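Local coordinates for probable N-glycosylase/DNA lyase (Thermotoga maritima, PDB 3N0U), which is a probable DNA glycosylase of the helix-hairpin-helix clan, with an all-helical fold that lacks beta strands, at residues Q126-E129 against F130-N134; R110-L113 against G114-K117; F51-L54 against S55-V58; Y184-V187 against E188-R192. All coordinates share one frame; numbering follows the deposited sequence. Where two conformers were deposited one is given.

Contact 1 of 4, residues Q126-E129 against F130-N134. With NA (sodium ion), chain D.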
loop_
_atom_site.group_PDB
_atom_site.type_symbol
_atom_site.label_atom_id
_atom_site.label_comp_id
_atom_site.label_asym_id
_atom_site.label_seq_id
_atom_site.Cartn_x
_atom_site.Cartn_y
_atom_site.Cartn_z
ATOM N N GLN A 126 -14.913 3.550 -3.794
ATOM C CA GLN A 126 -15.106 3.908 -5.191
ATOM C C GLN A 126 -13.766 4.308 -5.817
ATOM O O GLN A 126 -13.476 3.957 -6.960
ATOM C CB GLN A 126 -16.136 5.021 -5.332
ATOM C CG GLN A 126 -17.504 4.627 -4.832
ATOM C CD GLN A 126 -18.524 5.706 -5.057
ATOM O OE1 GLN A 126 -18.240 6.709 -5.705
ATOM N NE2 GLN A 126 -19.721 5.511 -4.525
ATOM N N SER A 127 -12.945 5.035 -5.068
ATOM C CA SER A 127 -11.630 5.427 -5.577
ATOM C C SER A 127 -10.761 4.212 -5.856
ATOM O O SER A 127 -10.058 4.173 -6.855
ATOM C CB SER A 127 -10.939 6.384 -4.605
ATOM O OG SER A 127 -11.673 7.597 -4.572
ATOM N N ARG A 128 -10.837 3.202 -5.002
ATOM C CA ARG A 128 -10.056 1.995 -5.232
ATOM C C ARG A 128 -10.515 1.304 -6.519
ATOM O O ARG A 128 -9.687 0.864 -7.307
ATOM C CB ARG A 128 -10.159 1.031 -4.044
ATOM C CG ARG A 128 -9.598 -0.351 -4.365
ATOM C CD ARG A 128 -9.372 -1.149 -3.104
ATOM N NE ARG A 128 -10.639 -1.448 -2.464
ATOM C CZ ARG A 128 -10.779 -1.931 -1.243
ATOM N NH1 ARG A 128 -9.719 -2.164 -0.493
ATOM N NH2 ARG A 128 -11.991 -2.183 -0.780
ATOM N N GLU A 129 -11.829 1.230 -6.744
ATOM C CA GLU A 129 -12.365 0.617 -7.958
ATOM C C GLU A 129 -11.810 1.341 -9.183
ATOM O O GLU A 129 -11.428 0.724 -10.170
ATOM C CB GLU A 129 -13.899 0.683 -7.984
ATOM C CG GLU A 129 -14.578 -0.318 -7.065
ATOM C CD GLU A 129 -16.104 -0.152 -7.024
ATOM O OE1 GLU A 129 -16.651 0.649 -7.813
ATOM O OE2 GLU A 129 -16.749 -0.821 -6.188
ATOM N N PHE A 130 -11.787 2.663 -9.111
ATOM C CA PHE A 130 -11.279 3.468 -10.218
ATOM C C PHE A 130 -9.834 3.156 -10.541
ATOM O O PHE A 130 -9.472 3.000 -11.691
ATOM C CB PHE A 130 -11.407 4.957 -9.919
ATOM C CG PHE A 130 -10.794 5.824 -10.982
ATOM C CD1 PHE A 130 -9.464 6.198 -10.906
ATOM C CD2 PHE A 130 -11.536 6.211 -12.083
ATOM C CE1 PHE A 130 -8.888 6.974 -11.899
ATOM C CE2 PHE A 130 -10.964 6.993 -13.085
ATOM C CZ PHE A 130 -9.645 7.368 -12.993
ATOM N N LEU A 131 -9.007 3.070 -9.512
ATOM C CA LEU A 131 -7.593 2.835 -9.711
ATOM C C LEU A 131 -7.345 1.435 -10.231
ATOM O O LEU A 131 -6.485 1.237 -11.076
ATOM C CB LEU A 131 -6.844 3.052 -8.399
ATOM C CG LEU A 131 -6.766 4.500 -7.940
ATOM C CD1 LEU A 131 -6.314 4.545 -6.494
ATOM C CD2 LEU A 131 -5.848 5.341 -8.852
ATOM N N VAL A 132 -8.065 0.452 -9.716
ATOM C CA VAL A 132 -7.936 -0.898 -10.238
ATOM C C VAL A 132 -8.205 -0.922 -11.736
ATOM O O VAL A 132 -7.462 -1.540 -12.512
ATOM C CB VAL A 132 -8.882 -1.869 -9.530
ATOM C CG1 VAL A 132 -8.876 -3.216 -10.221
ATOM C CG2 VAL A 132 -8.461 -2.041 -8.079
ATOM N N ARG A 133 -9.256 -0.245 -12.167
ATOM C CA ARG A 133 -9.612 -0.298 -13.577
ATOM C C ARG A 133 -8.703 0.555 -14.470
ATOM O O ARG A 133 -8.440 0.189 -15.623
ATOM C CB ARG A 133 -11.070 0.123 -13.788
ATOM C CG ARG A 133 -11.521 0.007 -15.253
ATOM C CD ARG A 133 -12.976 0.349 -15.433
ATOM N NE ARG A 133 -13.813 -0.452 -14.552
ATOM C CZ ARG A 133 -14.309 -1.649 -14.856
ATOM N NH1 ARG A 133 -14.052 -2.206 -16.036
ATOM N NH2 ARG A 133 -15.066 -2.292 -13.974
ATOM N N ASN A 134 -8.216 1.676 -13.936
ATOM C CA ASN A 134 -7.637 2.723 -14.771
ATOM C C ASN A 134 -6.147 2.988 -14.606
ATOM O O ASN A 134 -5.517 3.559 -15.492
ATOM C CB ASN A 134 -8.429 4.011 -14.561
ATOM C CG ASN A 134 -9.825 3.898 -15.097
ATOM O OD1 ASN A 134 -10.800 3.833 -14.343
ATOM N ND2 ASN A 134 -9.936 3.861 -16.409
HETATM NA NA NA D . -5.158 -1.118 -12.635
HETATM O O HOH W 1 -5.667 -1.051 -15.235
HETATM O O HOH W 2 -3.655 -3.108 -12.996
#
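Val-132 leans back over the peptide carbonyl of Arg-128, one turn earlier in helix 124-134. This is the helix that leads into the hairpin of the helix-hairpin-helix motif, with helix 140-148 following. The two methyls of Val-132 are split by its first torsion. CG1 is anti to the backbone N (chi1 172°), which leaves CG2 beside that N and 3.2 Å from Arg-128 O. The same CG2 lies 4.2 Å from Arg-128 CG. Beyond this methylene the arginine runs away from Val-132, and its guanidinium meets Glu-188 and Ser-144. Leu-131 places its CG in the same position as CG2 of Val-132, and Leu-131 CG lies 3.5 Å from Ser-127 O, while Ser-127 OG bonds to Leu-119 O. The Phe-130 ring swings the other way and packs on Leu-112 and Leu-119. Its CB stays near the preceding turn, 3.4 Å from Ser-127 O. Four successive i to i+4 backbone bonds hold the helix. In one of them Val-132 N donates a hydrogen bond to Arg-128 O at 2.9 Å. The carbonyl of Val-132 then serves the metal site with those of Ala-135 and Ile-138. Val-132 O lies 2.4 Å from the sodium ion.

Contact 2 of 4, residues R110-L113 against G114-K117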
loop_
_atom_site.group_PDB
_atom_site.type_symbol
_atom_site.label_atom_id
_atom_site.label_comp_id
_atom_site.label_asym_id
_atom_site.label_seq_id
_atom_site.Cartn_x
_atom_site.Cartn_y
_atom_site.Cartn_z
ATOM N N ARG A 110 0.449 8.862 -16.138
ATOM C CA ARG A 110 0.491 10.317 -16.100
ATOM C C ARG A 110 -0.838 10.911 -16.569
ATOM O O ARG A 110 -1.154 12.063 -16.276
ATOM C CB ARG A 110 1.689 10.857 -16.892
ATOM C CG ARG A 110 2.995 10.466 -16.258
ATOM C CD ARG A 110 4.175 10.773 -17.144
ATOM N NE ARG A 110 5.425 10.372 -16.513
ATOM C CZ ARG A 110 6.602 10.337 -17.120
ATOM N NH1 ARG A 110 6.710 10.652 -18.409
ATOM N NH2 ARG A 110 7.684 9.987 -16.421
ATOM N N LYS A 111 -1.626 10.111 -17.272
ATOM C CA LYS A 111 -2.972 10.528 -17.656
ATOM C C LYS A 111 -3.827 10.903 -16.435
ATOM O O LYS A 111 -4.837 11.599 -16.577
ATOM C CB LYS A 111 -3.689 9.408 -18.429
ATOM C CG LYS A 111 -4.020 8.208 -17.562
ATOM C CD LYS A 111 -4.664 7.061 -18.331
ATOM C CE LYS A 111 -4.881 5.868 -17.389
ATOM N NZ LYS A 111 -5.544 4.718 -18.063
ATOM N N LEU A 112 -3.435 10.420 -15.256
ATOM C CA LEU A 112 -4.208 10.639 -14.027
ATOM C C LEU A 112 -3.839 11.926 -13.299
ATOM O O LEU A 112 -4.519 12.311 -12.354
ATOM C CB LEU A 112 -4.030 9.465 -13.056
ATOM C CG LEU A 112 -4.488 8.128 -13.616
ATOM C CD1 LEU A 112 -4.236 7.030 -12.593
ATOM C CD2 LEU A 112 -5.971 8.192 -14.032
ATOM N N LEU A 113 -2.764 12.584 -13.710
ATOM C CA LEU A 113 -2.435 13.887 -13.118
ATOM C C LEU A 113 -3.605 14.830 -13.358
ATOM O O LEU A 113 -4.077 14.968 -14.492
ATOM C CB LEU A 113 -1.165 14.474 -13.725
ATOM C CG LEU A 113 0.120 13.753 -13.345
ATOM C CD1 LEU A 113 1.228 14.086 -14.318
ATOM C CD2 LEU A 113 0.484 14.143 -11.939
ATOM N N GLY A 114 -4.057 15.473 -12.291
ATOM C CA GLY A 114 -5.236 16.318 -12.341
ATOM C C GLY A 114 -6.455 15.684 -11.692
ATOM O O GLY A 114 -7.434 16.387 -11.376
ATOM N N LYS A 115 -6.398 14.369 -11.487
ATOM C CA LYS A 115 -7.533 13.611 -10.963
ATOM C C LYS A 115 -7.274 13.050 -9.564
ATOM O O LYS A 115 -8.211 12.603 -8.898
ATOM C CB LYS A 115 -7.838 12.427 -11.894
ATOM C CG LYS A 115 -8.345 12.814 -13.270
ATOM C CD LYS A 115 -8.373 11.619 -14.206
ATOM C CE LYS A 115 -9.311 11.868 -15.379
ATOM N NZ LYS A 115 -9.154 13.236 -15.946
ATOM N N LEU A 116 -6.018 13.065 -9.107
ATOM C CA LEU A 116 -5.661 12.338 -7.880
ATOM C C LEU A 116 -6.157 12.989 -6.591
ATOM O O LEU A 116 -6.535 12.279 -5.673
ATOM C CB LEU A 116 -4.142 12.097 -7.794
ATOM C CG LEU A 116 -3.600 11.209 -8.903
ATOM C CD1 LEU A 116 -2.083 11.088 -8.811
ATOM C CD2 LEU A 116 -4.241 9.824 -8.832
ATOM N N LYS A 117 -6.157 14.323 -6.513
ATOM C CA LYS A 117 -6.614 14.992 -5.291
ATOM C C LYS A 117 -8.073 14.631 -5.027
ATOM O O LYS A 117 -8.458 14.314 -3.903
ATOM C CB LYS A 117 -6.452 16.517 -5.372
ATOM C CG LYS A 117 -4.992 16.970 -5.289
ATOM C CD LYS A 117 -4.847 18.485 -5.257
ATOM C CE LYS A 117 -5.292 19.067 -3.931
ATOM N NZ LYS A 117 -5.133 20.549 -3.912
#
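A type II beta turn at Leu-112 to Lys-115 links the 3-10 segment 110-112 to helix 116-121. Lys-115 N donates to Leu-112 O at 2.9 Å, with an angle of 153° at the hydrogen, and closes the turn. Gly-114 takes the third position of the turn with a positive phi of 105°, where a CB would press on the carbonyl O of Leu-113. Just before, Leu-113 N bonds to Arg-110 O at 3.1 Å and completes the 3-10 turn. The Leu-112 carbonyl also has carbon neighbours. Lys-115 CB is 3.4 Å from Leu-112 O, and Leu-116 CG is 3.7 Å from Leu-112 O. In this all-helical glycosylase fold, the turn runs past helix 47-59. Leu-113 rests on Phe-51 and Leu-116 on Leu-50. Glu-47 accepts hydrogen bonds from Leu-116 N and Lys-117 N in the first turn of helix 116-121. Side chains meet in two places. Lys-115 crosses Leu-112 at about a right angle, and the methylene CD of Lys-115 lies 4.2 Å from the methyl CD2 of Leu-112. On Leu-116, CG stands beside its backbone N (chi1 -64°), and the branch ending in CD2 reaches back to Leu-112. There Leu-116 CD2 packs 4.2 Å from Leu-112 CB.

Contact 3 of 4, residues F51-L54 against S55-V58; sequences FCEL and SFCV
Ser-55 is tied twice to Phe-51 O, one turn back in helix 47-59, whose residues here are mostly buried in this helix-hairpin-helix clan fold. The first group of interactions is hydrogen bonds. Ser-55 N and Ser-55 OG both donate to Phe-51 O, each at 2.9 Å. They reach the carbonyl from opposite faces of its plane. The hydroxyl can do this because OG lies beside the serine's own backbone N, with chi1 at -58°. The bond fixes the rotation of a buried hydroxyl. Phe-56 N, Cys-57 N and Val-58 N make regular i to i+4 bonds to Cys-52 O, Glu-53 O and Leu-54 O.

The second group is contacts with rings. Ser-55 OG also lies 3.5 Å from Phe-51 CE1, approaching that ring obliquely. Glu-53 and Phe-56 lie side by side and point the same way. Their carboxylate and ring planes are 28° apart, and Glu-53 OE2 is 3.8 Å from Phe-56 CD2. A bend at chi2 (65°) turns the glutamate to run along the ring. Its charge is met by Lys-219, which also makes a cation-pi contact with Phe-56. Asn-149 and Gln-72 bond to the same carboxylate.

The third group is carbon against carbonyl. Cys-57 CB comes within 3.5 Å of Leu-54 O. From the next residue, Val-58 CG2 also stands 3.5 Å from Leu-54 O.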
loop_
_atom_site.group_PDB
_atom_site.type_symbol
_atom_site.label_atom_id
_atom_site.label_comp_id
_atom_site.label_asym_id
_atom_site.label_seq_id
_atom_site.Cartn_x
_atom_site.Cartn_y
_atom_site.Cartn_z
ATOM N N PHE A 51 1.055 11.668 -7.215
ATOM C CA PHE A 51 1.520 10.829 -8.310
ATOM C C PHE A 51 2.788 10.059 -7.935
ATOM O O PHE A 51 2.976 8.901 -8.326
ATOM C CB PHE A 51 1.794 11.659 -9.572
ATOM C CG PHE A 51 2.052 10.807 -10.768
ATOM C CD1 PHE A 51 3.346 10.511 -11.169
ATOM C CD2 PHE A 51 0.996 10.220 -11.436
ATOM C CE1 PHE A 51 3.569 9.697 -12.266
ATOM C CE2 PHE A 51 1.216 9.393 -12.502
ATOM C CZ PHE A 51 2.500 9.126 -12.916
ATOM N N CYS A 52 3.666 10.694 -7.181
ATOM C CA CYS A 52 4.883 10.008 -6.776
ATOM C C CYS A 52 4.556 8.866 -5.811
ATOM O O CYS A 52 5.197 7.814 -5.857
ATOM C CB CYS A 52 5.875 10.984 -6.163
ATOM S SG CYS A 52 6.575 12.119 -7.377
ATOM N N GLU A 53 3.553 9.048 -4.969
ATOM C CA GLU A 53 3.122 7.977 -4.084
ATOM C C GLU A 53 2.449 6.854 -4.871
ATOM O O GLU A 53 2.633 5.687 -4.580
ATOM C CB GLU A 53 2.173 8.497 -3.014
ATOM C CG GLU A 53 1.987 7.523 -1.848
ATOM C CD GLU A 53 3.275 7.316 -1.070
ATOM O OE1 GLU A 53 4.226 8.127 -1.208
ATOM O OE2 GLU A 53 3.365 6.308 -0.363
ATOM N N LEU A 54 1.650 7.203 -5.870
ATOM C CA LEU A 54 1.079 6.184 -6.730
ATOM C C LEU A 54 2.201 5.383 -7.406
ATOM O O LEU A 54 2.121 4.158 -7.515
ATOM C CB LEU A 54 0.154 6.822 -7.781
ATOM C CG LEU A 54 -0.556 5.824 -8.672
ATOM C CD1 LEU A 54 -1.570 4.990 -7.866
ATOM C CD2 LEU A 54 -1.243 6.572 -9.806
ATOM N N SER A 55 3.253 6.074 -7.836
ATOM C CA SER A 55 4.408 5.408 -8.457
ATOM C C SER A 55 5.155 4.486 -7.494
ATOM O O SER A 55 5.579 3.382 -7.884
ATOM C CB SER A 55 5.354 6.436 -9.072
ATOM O OG SER A 55 4.651 7.217 -10.042
ATOM N N PHE A 56 5.264 4.900 -6.233
ATOM C CA PHE A 56 5.837 4.054 -5.197
ATOM C C PHE A 56 5.047 2.749 -5.143
ATOM O O PHE A 56 5.614 1.665 -5.060
ATOM C CB PHE A 56 5.817 4.769 -3.838
ATOM C CG PHE A 56 6.086 3.865 -2.665
ATOM C CD1 PHE A 56 7.381 3.575 -2.284
ATOM C CD2 PHE A 56 5.044 3.323 -1.933
ATOM C CE1 PHE A 56 7.632 2.744 -1.207
ATOM C CE2 PHE A 56 5.294 2.494 -0.857
ATOM C CZ PHE A 56 6.595 2.200 -0.498
ATOM N N CYS A 57 3.727 2.847 -5.218
ATOM C CA CYS A 57 2.908 1.652 -5.129
ATOM C C CYS A 57 3.036 0.753 -6.372
ATOM O O CYS A 57 2.994 -0.472 -6.271
ATOM C CB CYS A 57 1.450 2.023 -4.843
ATOM S SG CYS A 57 1.239 2.799 -3.223
ATOM N N VAL A 58 3.238 1.352 -7.531
ATOM C CA VAL A 58 3.530 0.578 -8.737
ATOM C C VAL A 58 4.824 -0.227 -8.528
ATOM O O VAL A 58 4.912 -1.408 -8.877
ATOM C CB VAL A 58 3.672 1.502 -9.965
ATOM C CG1 VAL A 58 4.229 0.755 -11.153
ATOM C CG2 VAL A 58 2.331 2.139 -10.319
#

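Contact 4 of 4, residues Y184-V187 against E188-R192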
loop_
_atom_site.group_PDB
_atom_site.type_symbol
_atom_site.label_atom_id
_atom_site.label_comp_id
_atom_site.label_asym_id
_atom_site.label_seq_id
_atom_site.Cartn_x
_atom_site.Cartn_y
_atom_site.Cartn_z
ATOM N N TYR A 184 -11.673 -9.790 -2.901
ATOM C CA TYR A 184 -10.851 -8.886 -2.115
ATOM C C TYR A 184 -11.703 -8.291 -0.997
ATOM O O TYR A 184 -11.252 -8.200 0.132
ATOM C CB TYR A 184 -10.237 -7.779 -2.984
ATOM C CG TYR A 184 -9.101 -7.033 -2.289
ATOM C CD1 TYR A 184 -9.351 -5.987 -1.430
ATOM C CD2 TYR A 184 -7.793 -7.396 -2.505
ATOM C CE1 TYR A 184 -8.314 -5.325 -0.793
ATOM C CE2 TYR A 184 -6.750 -6.741 -1.886
ATOM C CZ TYR A 184 -7.015 -5.700 -1.038
ATOM O OH TYR A 184 -5.979 -5.047 -0.409
ATOM N N LEU A 185 -12.932 -7.882 -1.309
ATOM C CA LEU A 185 -13.808 -7.283 -0.302
ATOM C C LEU A 185 -14.106 -8.280 0.802
ATOM O O LEU A 185 -14.219 -7.905 1.975
ATOM C CB LEU A 185 -15.124 -6.809 -0.925
ATOM C CG LEU A 185 -15.054 -5.549 -1.793
ATOM C CD1 LEU A 185 -16.395 -5.258 -2.468
ATOM C CD2 LEU A 185 -14.620 -4.376 -0.971
ATOM N N TYR A 186 -14.245 -9.545 0.422
ATOM C CA TYR A 186 -14.543 -10.607 1.380
ATOM C C TYR A 186 -13.393 -10.845 2.355
ATOM O O TYR A 186 -13.596 -10.871 3.566
ATOM C CB TYR A 186 -14.883 -11.890 0.631
ATOM C CG TYR A 186 -15.160 -13.059 1.513
ATOM C CD1 TYR A 186 -16.415 -13.240 2.069
ATOM C CD2 TYR A 186 -14.183 -13.997 1.776
ATOM C CE1 TYR A 186 -16.685 -14.319 2.878
ATOM C CE2 TYR A 186 -14.440 -15.083 2.583
ATOM C CZ TYR A 186 -15.691 -15.242 3.130
ATOM O OH TYR A 186 -15.939 -16.327 3.935
ATOM N N VAL A 187 -12.177 -11.001 1.843
ATOM C CA VAL A 187 -11.037 -11.234 2.720
ATOM C C VAL A 187 -10.727 -9.962 3.525
ATOM O O VAL A 187 -10.360 -10.023 4.686
ATOM C CB VAL A 187 -9.813 -11.713 1.917
ATOM C CG1 VAL A 187 -8.577 -11.829 2.804
ATOM C CG2 VAL A 187 -10.128 -13.060 1.291
ATOM N N GLU A 188 -10.911 -8.803 2.904
ATOM C CA GLU A 188 -10.725 -7.545 3.604
ATOM C C GLU A 188 -11.677 -7.429 4.796
ATOM O O GLU A 188 -11.284 -6.946 5.861
ATOM C CB GLU A 188 -10.923 -6.382 2.641
ATOM C CG GLU A 188 -11.002 -5.002 3.291
ATOM C CD GLU A 188 -11.112 -3.906 2.238
ATOM O OE1 GLU A 188 -12.174 -3.810 1.561
ATOM O OE2 GLU A 188 -10.118 -3.151 2.060
ATOM N N GLU A 189 -12.918 -7.879 4.637
ATOM C CA GLU A 189 -13.895 -7.758 5.713
ATOM C C GLU A 189 -13.530 -8.694 6.868
ATOM O O GLU A 189 -13.740 -8.357 8.029
ATOM C CB GLU A 189 -15.315 -8.028 5.195
ATOM C CG GLU A 189 -16.383 -8.105 6.280
ATOM C CD GLU A 189 -16.579 -6.795 7.048
ATOM O OE1 GLU A 189 -16.150 -5.721 6.572
ATOM O OE2 GLU A 189 -17.177 -6.837 8.142
ATOM N N ILE A 190 -12.999 -9.875 6.556
ATOM C CA ILE A 190 -12.484 -10.764 7.592
ATOM C C ILE A 190 -11.410 -10.058 8.430
ATOM O O ILE A 190 -11.434 -10.080 9.660
ATOM C CB ILE A 190 -11.875 -12.028 6.971
ATOM C CG1 ILE A 190 -12.976 -12.879 6.339
ATOM C CG2 ILE A 190 -11.121 -12.818 8.003
ATOM C CD1 ILE A 190 -12.468 -14.150 5.646
ATOM N N LEU A 191 -10.458 -9.428 7.758
ATOM C CA LEU A 191 -9.393 -8.736 8.458
ATOM C C LEU A 191 -9.910 -7.499 9.183
ATOM O O LEU A 191 -9.322 -7.096 10.183
ATOM C CB LEU A 191 -8.271 -8.341 7.492
ATOM C CG LEU A 191 -6.923 -8.009 8.140
ATOM C CD1 LEU A 191 -6.377 -9.186 8.892
ATOM C CD2 LEU A 191 -5.910 -7.571 7.083
ATOM N N ARG A 192 -10.981 -6.887 8.676
ATOM C CA ARG A 192 -11.527 -5.703 9.327
ATOM C C ARG A 192 -12.047 -6.085 10.690
ATOM O O ARG A 192 -11.894 -5.340 11.647
ATOM C CB ARG A 192 -12.652 -5.048 8.521
ATOM C CG ARG A 192 -13.068 -3.694 9.095
ATOM C CD ARG A 192 -14.457 -3.226 8.634
ATOM N NE ARG A 192 -15.523 -4.154 9.030
ATOM C CZ ARG A 192 -15.970 -4.327 10.273
ATOM N NH1 ARG A 192 -15.453 -3.639 11.284
ATOM N NH2 ARG A 192 -16.942 -5.202 10.510
HETATM O O HOH W 3 -14.307 -5.115 2.466
#
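The Tyr-184 ring meets the Glu-188 carboxylate at its edge, near the ring plane, with Glu-188 OE2 4.0 Å from Tyr-184 CE1. The two planes are nearly perpendicular, 82° apart. Both residues belong to helix 181-198 of this all-helical glycosylase. Trp-179 packs edge-to-face with the same tyrosine ring, and Tyr-184 OH bonds to Ala-156 O. The Tyr-186 ring points to another side of the helix. Ile-190 comes to it obliquely, with Ile-190 CD1 3.8 Å from Tyr-186 CE2. The third flat group, the Arg-192 guanidinium, is met at its edge. Arg-192 NE donates to Glu-189 OE1 at 3.0 Å, and Arg-192 NH2 to Glu-189 OE2 at 2.9 Å, in a salt bridge. Both oxygens are met on the syn side, with the nitrogens somewhat out of the carboxylate plane. Lys-193 gives Glu-189 a second positive partner.

Glu-188 sits one turn after Tyr-184. Its CG is anti to the backbone N (chi1 170°) and the chain is extended beyond it. This carries the carboxylate along Leu-185, which points the same way. Leu-185 CD2 is 3.6 Å from Glu-188 OE1. The other oxygen, OE2, receives Arg-128 and Ala-156 N, so it is held by a charge and a backbone amide. One water links the carboxylate back to the helix. It donates to Glu-188 OE1 at 2.7 Å and to Leu-185 O at 2.8 Å.

Contact 1 touches contacts 2 and 4. Towards contact 4, Arg-128 NH1 forms a salt bridge with Glu-188 OE2 at 2.8 Å. Towards contact 2, Lys-111 NZ lies 2.8 Å from Asn-134 O, and Phe-130 CE1 packs 3.8 Å from Leu-112 CD2. Contacts 2 and 3 meet round Phe-51, with Phe-51 CZ 3.6 Å from Arg-110 CG. Contacts 3 and 4 lie on opposite sides of the chain's centre, about 24 Å apart between their centres. The sodium ion binds contact 1 directly. In contact 2 the side chain of Lys-111 is about 8 Å from the sodium ion. In contact 3 the side chain of Val-58 is about 8 Å from the sodium ion. In contact 4 the side chain of Tyr-184 is about 12 Å from the sodium ion.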